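Local coordinates for uncharacterized protein (Parabacteroides distasonis, PDB 4Q34) that is of unknown function but, as a member of the alpha/beta hydrolase family, is probably an esterase, at residues A[112-117]-A[254-259]; A[248-253]-A[261-266]. All blocks are in the same frame, centred on the assembly; numbering follows the deposited sequence.

Contact 1: A[112-117]-A[254-259]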
loop_
_atom_site.group_PDB
_atom_site.type_symbol
_atom_site.label_atom_id
_atom_site.label_comp_id
_atom_site.label_asym_id
_atom_site.label_seq_id
_atom_site.Cartn_x
_atom_site.Cartn_y
_atom_site.Cartn_z
ATOM N N TRP A 112 -19.663 -11.255 1.311
ATOM C CA TRP A 112 -19.295 -9.881 1.580
ATOM C C TRP A 112 -20.232 -8.822 0.990
ATOM O O TRP A 112 -20.497 -7.816 1.623
ATOM C CB TRP A 112 -17.851 -9.560 1.158
ATOM C CG TRP A 112 -16.790 -10.242 1.967
ATOM C CD1 TRP A 112 -15.994 -11.277 1.565
ATOM C CD2 TRP A 112 -16.381 -9.909 3.293
ATOM N NE1 TRP A 112 -15.113 -11.636 2.579
ATOM C CE2 TRP A 112 -15.337 -10.814 3.652
ATOM C CE3 TRP A 112 -16.798 -8.952 4.222
ATOM C CZ2 TRP A 112 -14.685 -10.756 4.891
ATOM C CZ3 TRP A 112 -16.148 -8.892 5.465
ATOM C CH2 TRP A 112 -15.118 -9.798 5.791
ATOM N N PHE A 113 -20.730 -9.050 -0.212
ATOM C CA PHE A 113 -21.710 -8.131 -0.845
ATOM C C PHE A 113 -22.889 -7.916 0.095
ATOM O O PHE A 113 -23.311 -6.804 0.351
ATOM C CB PHE A 113 -22.125 -8.762 -2.165
ATOM C CG PHE A 113 -23.119 -7.985 -2.975
ATOM C CD1 PHE A 113 -24.479 -8.127 -2.765
ATOM C CD2 PHE A 113 -22.692 -7.179 -4.034
ATOM C CE1 PHE A 113 -25.399 -7.454 -3.564
ATOM C CE2 PHE A 113 -23.609 -6.522 -4.839
ATOM C CZ PHE A 113 -24.958 -6.660 -4.603
ATOM N N ASN A 114 -23.421 -9.013 0.618
ATOM C CA ASN A 114 -24.512 -8.934 1.598
ATOM C C ASN A 114 -24.107 -8.306 2.921
ATOM O O ASN A 114 -24.792 -7.447 3.433
ATOM C CB ASN A 114 -25.043 -10.336 1.887
ATOM C CG ASN A 114 -25.807 -10.920 0.736
ATOM O OD1 ASN A 114 -25.620 -10.543 -0.410
ATOM N ND2 ASN A 114 -26.673 -11.864 1.039
ATOM N N ARG A 115 -22.961 -8.739 3.462
ATOM C CA ARG A 115 -22.446 -8.255 4.733
ATOM C C ARG A 115 -22.244 -6.736 4.726
ATOM O O ARG A 115 -22.419 -6.072 5.748
ATOM C CB ARG A 115 -21.089 -8.921 5.001
ATOM C CG ARG A 115 -20.348 -8.416 6.208
ATOM C CD ARG A 115 -21.182 -8.581 7.467
ATOM N NE ARG A 115 -20.392 -8.391 8.687
ATOM C CZ ARG A 115 -20.873 -8.628 9.909
ATOM N NH1 ARG A 115 -22.124 -9.049 10.068
ATOM N NH2 ARG A 115 -20.092 -8.473 10.964
ATOM N N PHE A 116 -21.871 -6.210 3.563
ATOM C CA PHE A 116 -21.643 -4.769 3.371
ATOM C C PHE A 116 -22.906 -3.986 3.015
ATOM O O PHE A 116 -22.867 -2.762 2.864
ATOM C CB PHE A 116 -20.552 -4.546 2.317
ATOM C CG PHE A 116 -19.169 -5.007 2.751
ATOM C CD1 PHE A 116 -18.854 -5.170 4.111
ATOM C CD2 PHE A 116 -18.189 -5.273 1.808
ATOM C CE1 PHE A 116 -17.585 -5.543 4.510
ATOM C CE2 PHE A 116 -16.919 -5.651 2.209
ATOM C CZ PHE A 116 -16.613 -5.769 3.554
ATOM N N ARG A 117 -24.008 -4.727 2.870
ATOM C CA ARG A 117 -25.324 -4.187 2.628
ATOM C C ARG A 117 -25.374 -3.413 1.310
ATOM O O ARG A 117 -26.037 -2.388 1.187
ATOM C CB ARG A 117 -25.792 -3.374 3.819
ATOM C CG ARG A 117 -25.783 -4.143 5.141
ATOM C CD ARG A 117 -26.701 -3.561 6.238
ATOM N NE ARG A 117 -26.616 -2.100 6.250
ATOM C CZ ARG A 117 -25.613 -1.404 6.757
ATOM N NH1 ARG A 117 -24.600 -2.018 7.351
ATOM N NH2 ARG A 117 -25.584 -0.093 6.608
ATOM N N ASP A 254 -34.064 -10.807 11.977
ATOM C CA ASP A 254 -32.795 -11.491 12.009
ATOM C C ASP A 254 -32.684 -12.679 11.051
ATOM O O ASP A 254 -31.866 -13.566 11.280
ATOM C CB ASP A 254 -32.479 -11.904 13.454
ATOM C CG ASP A 254 -33.321 -13.069 13.949
ATOM O OD1 ASP A 254 -34.360 -13.397 13.333
ATOM O OD2 ASP A 254 -32.930 -13.654 14.978
ATOM N N GLU A 255 -33.488 -12.684 9.984
ATOM C CA GLU A 255 -33.419 -13.748 8.966
ATOM C C GLU A 255 -32.015 -13.915 8.376
ATOM O O GLU A 255 -31.621 -15.028 8.085
ATOM C CB GLU A 255 -34.462 -13.542 7.850
ATOM C CG GLU A 255 -34.476 -12.157 7.227
ATOM N N ARG A 256 -31.267 -12.812 8.209
ATOM C CA ARG A 256 -29.907 -12.837 7.701
ATOM C C ARG A 256 -28.942 -12.115 8.661
ATOM O O ARG A 256 -28.800 -10.887 8.596
ATOM C CB ARG A 256 -29.854 -12.157 6.326
ATOM C CG ARG A 256 -30.663 -12.878 5.250
ATOM C CD ARG A 256 -30.780 -11.996 4.030
ATOM N NE ARG A 256 -31.459 -12.648 2.905
ATOM C CZ ARG A 256 -30.917 -13.574 2.108
ATOM N NH1 ARG A 256 -29.683 -14.019 2.300
ATOM N NH2 ARG A 256 -31.642 -14.090 1.119
ATOM N N PRO A 257 -28.289 -12.880 9.555
ATOM C CA PRO A 257 -27.346 -12.353 10.548
ATOM C C PRO A 257 -26.220 -11.530 9.943
ATOM O O PRO A 257 -25.751 -10.590 10.586
ATOM C CB PRO A 257 -26.772 -13.613 11.212
ATOM C CG PRO A 257 -27.839 -14.647 11.044
ATOM C CD PRO A 257 -28.618 -14.300 9.800
ATOM N N GLU A 258 -25.784 -11.862 8.723
ATOM C CA GLU A 258 -24.765 -11.038 8.065
ATOM C C GLU A 258 -25.197 -9.561 7.989
ATOM O O GLU A 258 -24.342 -8.675 8.084
ATOM C CB GLU A 258 -24.425 -11.537 6.666
ATOM C CG GLU A 258 -23.766 -12.911 6.602
ATOM C CD GLU A 258 -22.264 -12.939 6.915
ATOM O OE1 GLU A 258 -21.619 -11.899 7.153
ATOM O OE2 GLU A 258 -21.706 -14.054 6.919
ATOM N N LEU A 259 -26.493 -9.301 7.818
ATOM C CA LEU A 259 -26.989 -7.930 7.813
ATOM C C LEU A 259 -27.538 -7.485 9.179
ATOM O O LEU A 259 -27.368 -6.311 9.573
ATOM C CB LEU A 259 -28.040 -7.741 6.736
ATOM C CG LEU A 259 -27.578 -7.831 5.255
ATOM C CD1 LEU A 259 -27.701 -9.225 4.682
ATOM C CD2 LEU A 259 -28.413 -6.873 4.419
#

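Contact 2: A[248-253]-A[261-266]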
loop_
_atom_site.group_PDB
_atom_site.type_symbol
_atom_site.label_atom_id
_atom_site.label_comp_id
_atom_site.label_asym_id
_atom_site.label_seq_id
_atom_site.Cartn_x
_atom_site.Cartn_y
_atom_site.Cartn_z
ATOM N N ASP A 248 -27.820 2.610 5.939
ATOM C CA ASP A 248 -29.231 2.257 5.668
ATOM C C ASP A 248 -29.366 0.773 5.394
ATOM O O ASP A 248 -28.398 0.021 5.453
ATOM C CB ASP A 248 -29.664 3.081 4.450
ATOM C CG ASP A 248 -31.140 3.383 4.425
ATOM O OD1 ASP A 248 -31.905 2.766 5.201
ATOM O OD2 ASP A 248 -31.521 4.250 3.598
ATOM N N ASN A 249 -30.590 0.329 5.074
ATOM C CA ASN A 249 -30.873 -1.100 4.847
ATOM C C ASN A 249 -30.455 -1.987 6.021
ATOM O O ASN A 249 -30.109 -3.134 5.848
ATOM C CB ASN A 249 -30.285 -1.569 3.517
ATOM C CG ASN A 249 -30.831 -0.770 2.347
ATOM O OD1 ASN A 249 -30.116 0.032 1.705
ATOM N ND2 ASN A 249 -32.117 -0.895 2.133
ATOM N N LEU A 250 -30.634 -1.458 7.225
ATOM C CA LEU A 250 -30.521 -2.265 8.421
ATOM C C LEU A 250 -31.800 -3.075 8.524
ATOM O O LEU A 250 -32.843 -2.496 8.655
ATOM C CB LEU A 250 -30.359 -1.339 9.629
ATOM C CG LEU A 250 -29.086 -0.470 9.613
ATOM C CD1 LEU A 250 -29.091 0.438 10.847
ATOM C CD2 LEU A 250 -27.814 -1.279 9.570
ATOM N N PRO A 251 -31.716 -4.405 8.494
ATOM C CA PRO A 251 -32.969 -5.152 8.456
ATOM C C PRO A 251 -33.706 -5.161 9.826
ATOM O O PRO A 251 -33.083 -5.055 10.869
ATOM C CB PRO A 251 -32.518 -6.557 8.045
ATOM C CG PRO A 251 -31.092 -6.638 8.492
ATOM C CD PRO A 251 -30.547 -5.271 8.307
ATOM N N GLU A 252 -35.023 -5.343 9.819
ATOM C CA GLU A 252 -35.823 -5.318 11.053
ATOM C C GLU A 252 -35.869 -6.682 11.737
ATOM O O GLU A 252 -36.119 -6.772 12.944
ATOM C CB GLU A 252 -37.249 -4.874 10.741
ATOM C CG GLU A 252 -37.337 -3.424 10.302
ATOM C CD GLU A 252 -38.739 -3.064 9.867
ATOM O OE1 GLU A 252 -39.623 -2.978 10.755
ATOM O OE2 GLU A 252 -38.953 -2.895 8.641
ATOM N N THR A 253 -35.636 -7.737 10.963
ATOM C CA THR A 253 -35.619 -9.085 11.509
ATOM C C THR A 253 -34.296 -9.723 11.254
ATOM O O THR A 253 -33.531 -9.280 10.403
ATOM C CB THR A 253 -36.715 -9.993 10.892
ATOM O OG1 THR A 253 -36.278 -10.518 9.619
ATOM C CG2 THR A 253 -37.997 -9.222 10.729
ATOM N N GLU A 261 -26.676 -8.176 12.200
ATOM C CA GLU A 261 -25.668 -7.770 13.157
ATOM C C GLU A 261 -25.499 -6.268 13.165
ATOM O O GLU A 261 -25.236 -5.717 14.220
ATOM C CB GLU A 261 -24.337 -8.434 12.869
ATOM C CG GLU A 261 -24.368 -9.899 13.244
ATOM C CD GLU A 261 -22.999 -10.565 13.272
ATOM O OE1 GLU A 261 -21.994 -9.945 12.840
ATOM O OE2 GLU A 261 -22.944 -11.721 13.743
ATOM N N TRP A 262 -25.651 -5.611 12.010
ATOM C CA TRP A 262 -25.522 -4.152 11.946
ATOM C C TRP A 262 -26.691 -3.464 12.647
ATOM O O TRP A 262 -26.529 -2.475 13.319
ATOM C CB TRP A 262 -25.341 -3.641 10.501
ATOM C CG TRP A 262 -24.174 -4.250 9.837
ATOM C CD1 TRP A 262 -24.180 -5.112 8.764
ATOM C CD2 TRP A 262 -22.796 -4.066 10.201
ATOM N NE1 TRP A 262 -22.894 -5.473 8.444
ATOM C CE2 TRP A 262 -22.022 -4.836 9.300
ATOM C CE3 TRP A 262 -22.139 -3.322 11.197
ATOM C CZ2 TRP A 262 -20.630 -4.924 9.396
ATOM C CZ3 TRP A 262 -20.721 -3.375 11.260
ATOM C CH2 TRP A 262 -19.998 -4.167 10.364
ATOM N N THR A 263 -27.896 -3.986 12.485
ATOM C CA THR A 263 -29.008 -3.494 13.280
ATOM C C THR A 263 -28.772 -3.563 14.770
ATOM O O THR A 263 -29.105 -2.622 15.487
ATOM C CB THR A 263 -30.276 -4.324 12.962
ATOM O OG1 THR A 263 -30.431 -4.352 11.538
ATOM C CG2 THR A 263 -31.486 -3.730 13.588
ATOM N N ARG A 264 -28.270 -4.707 15.234
ATOM C CA ARG A 264 -27.944 -4.893 16.659
ATOM C C ARG A 264 -26.881 -3.900 17.111
ATOM O O ARG A 264 -26.952 -3.386 18.245
ATOM C CB ARG A 264 -27.395 -6.294 16.958
ATOM C CG ARG A 264 -28.181 -7.455 16.369
ATOM C CD ARG A 264 -27.561 -8.778 16.817
ATOM N NE ARG A 264 -28.318 -9.329 17.919
ATOM C CZ ARG A 264 -29.237 -10.280 17.808
ATOM N NH1 ARG A 264 -29.501 -10.854 16.637
ATOM N NH2 ARG A 264 -29.887 -10.672 18.885
ATOM N N ARG A 265 -25.922 -3.619 16.226
ATOM C CA ARG A 265 -24.826 -2.692 16.545
ATOM C C ARG A 265 -25.315 -1.253 16.703
ATOM O O ARG A 265 -24.908 -0.561 17.637
ATOM C CB ARG A 265 -23.703 -2.808 15.520
ATOM C CG ARG A 265 -22.905 -4.060 15.839
ATOM C CD ARG A 265 -22.030 -4.465 14.683
ATOM N NE ARG A 265 -21.176 -5.546 15.135
ATOM C CZ ARG A 265 -20.434 -6.279 14.336
ATOM N NH1 ARG A 265 -20.452 -6.096 13.024
ATOM N NH2 ARG A 265 -19.677 -7.218 14.886
ATOM N N LEU A 266 -26.231 -0.819 15.831
ATOM C CA LEU A 266 -26.832 0.496 15.974
ATOM C C LEU A 266 -27.476 0.619 17.349
ATOM O O LEU A 266 -27.195 1.569 18.079
ATOM C CB LEU A 266 -27.834 0.784 14.853
ATOM C CG LEU A 266 -28.582 2.110 14.980
ATOM C CD1 LEU A 266 -27.643 3.278 15.130
ATOM C CD2 LEU A 266 -29.559 2.322 13.823
#

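Contact 1: A[112-117]-A[254-259]
Leu-259 sets its CG and both methyl groups against the carbonyl oxygen of Asn-114, its CG 3.4 Å from Asn-114 O, in the alpha/beta hydrolase fold where helix 109-115 ends against the first turn of helix 257-277. That carbonyl also accepts the N-H of Arg-117, whose positive phi (62°) closes the helix with a Schellman motif. The turn brings the aliphatic part of Arg-117 to the same leucine, Arg-117 CG lying 3.9 Å from Leu-259 CD2. Beyond it the chain bends at chi3, and the guanidinium leaves the contact for a salt bridge with Glu-199. Across the helix end, Arg-256 at the N-cap position reaches out with an extended chain to the neighbourhood of Asn-114, and both it and Leu-259 also touch Ile-120 of strand 119-120.

The polar side belongs to Arg-115. With CG anti to its backbone N (chi1 174°) and a bend at chi2, the chain crosses that of Glu-258 at about a right angle. Arg-115 CD packs 3.4 Å from Glu-258 OE1. This oxygen lies well out of the guanidinium plane and no N-H points at it, so the attraction is probably only between charges. Arg-115 NH1 is salt-bridged to Glu-261, one turn on from Glu-258 in helix 257-277. Across the contact, Arg-115 NH1 donates to Glu-258 O at 3.0 Å, with an N-H...O angle of 151°.

Contact 2: A[248-253]-A[261-266]
Leu-250 and Thr-263 carry this contact, in which the loop leaving strand 242-246 folds back along helix 257-277, the connection that leads on to the parallel strand 283-287 in a beta-alpha-beta crossover.

The apolar part is the forked end of Leu-250. One methyl, CD2, rests 3.5 Å from CB of Trp-262, near the root of that side chain, while CD1 meets CD2 of Leu-266 at 3.6 Å, one turn further on. Leu-250 crosses both side chains at about a right angle, and His-287 of strand 283-287 touches both leucines.

The polar part is one bond: Thr-263 OG1 donates to Pro-251 O at 2.8 Å, lying in the carbonyl plane on a lone pair. With OG1 beside the backbone N (chi1 -51°), the hydroxyl of Thr-263 is turned to the loop and lies 3.4 Å from Pro-251 CD as well.

An alanine in place of Thr-263 would probably leave Pro-251 O without this donor and open a small gap beside the proline ring. The nitrogen of Pro-251, 3.3 Å from Thr-263 OG1, has no hydrogen to give and an amide N accepts poorly, so the hydroxyl's bond to this residue's backbone runs through the carbonyl, which ties the loop to the helix.

Contacts 1 and 2 both use helix 257-277, and their centres lie about 9 Å apart. The residues at and just past the end of helix 109-115 carry contact 1 over to contact 2. Arg-115 O accepts a probable hydrogen bond from Trp-262 NE1 at 2.8 Å, and Arg-117 NE probably donates to Asp-248 O at 2.9 Å. Arg-117 also packs against the indole, with NH1 3.4 Å from Trp-262 CG. His-298 meets the rings of Phe-116 and Trp-262, and Trp-262 touches Ser-176, in the tight turn after strand 170-175 where the nucleophile of this fold normally sits, so both contacts probably border the active-site region. A glycerol, probably from the crystallisation liquor, lies at Glu-258 in contact 1.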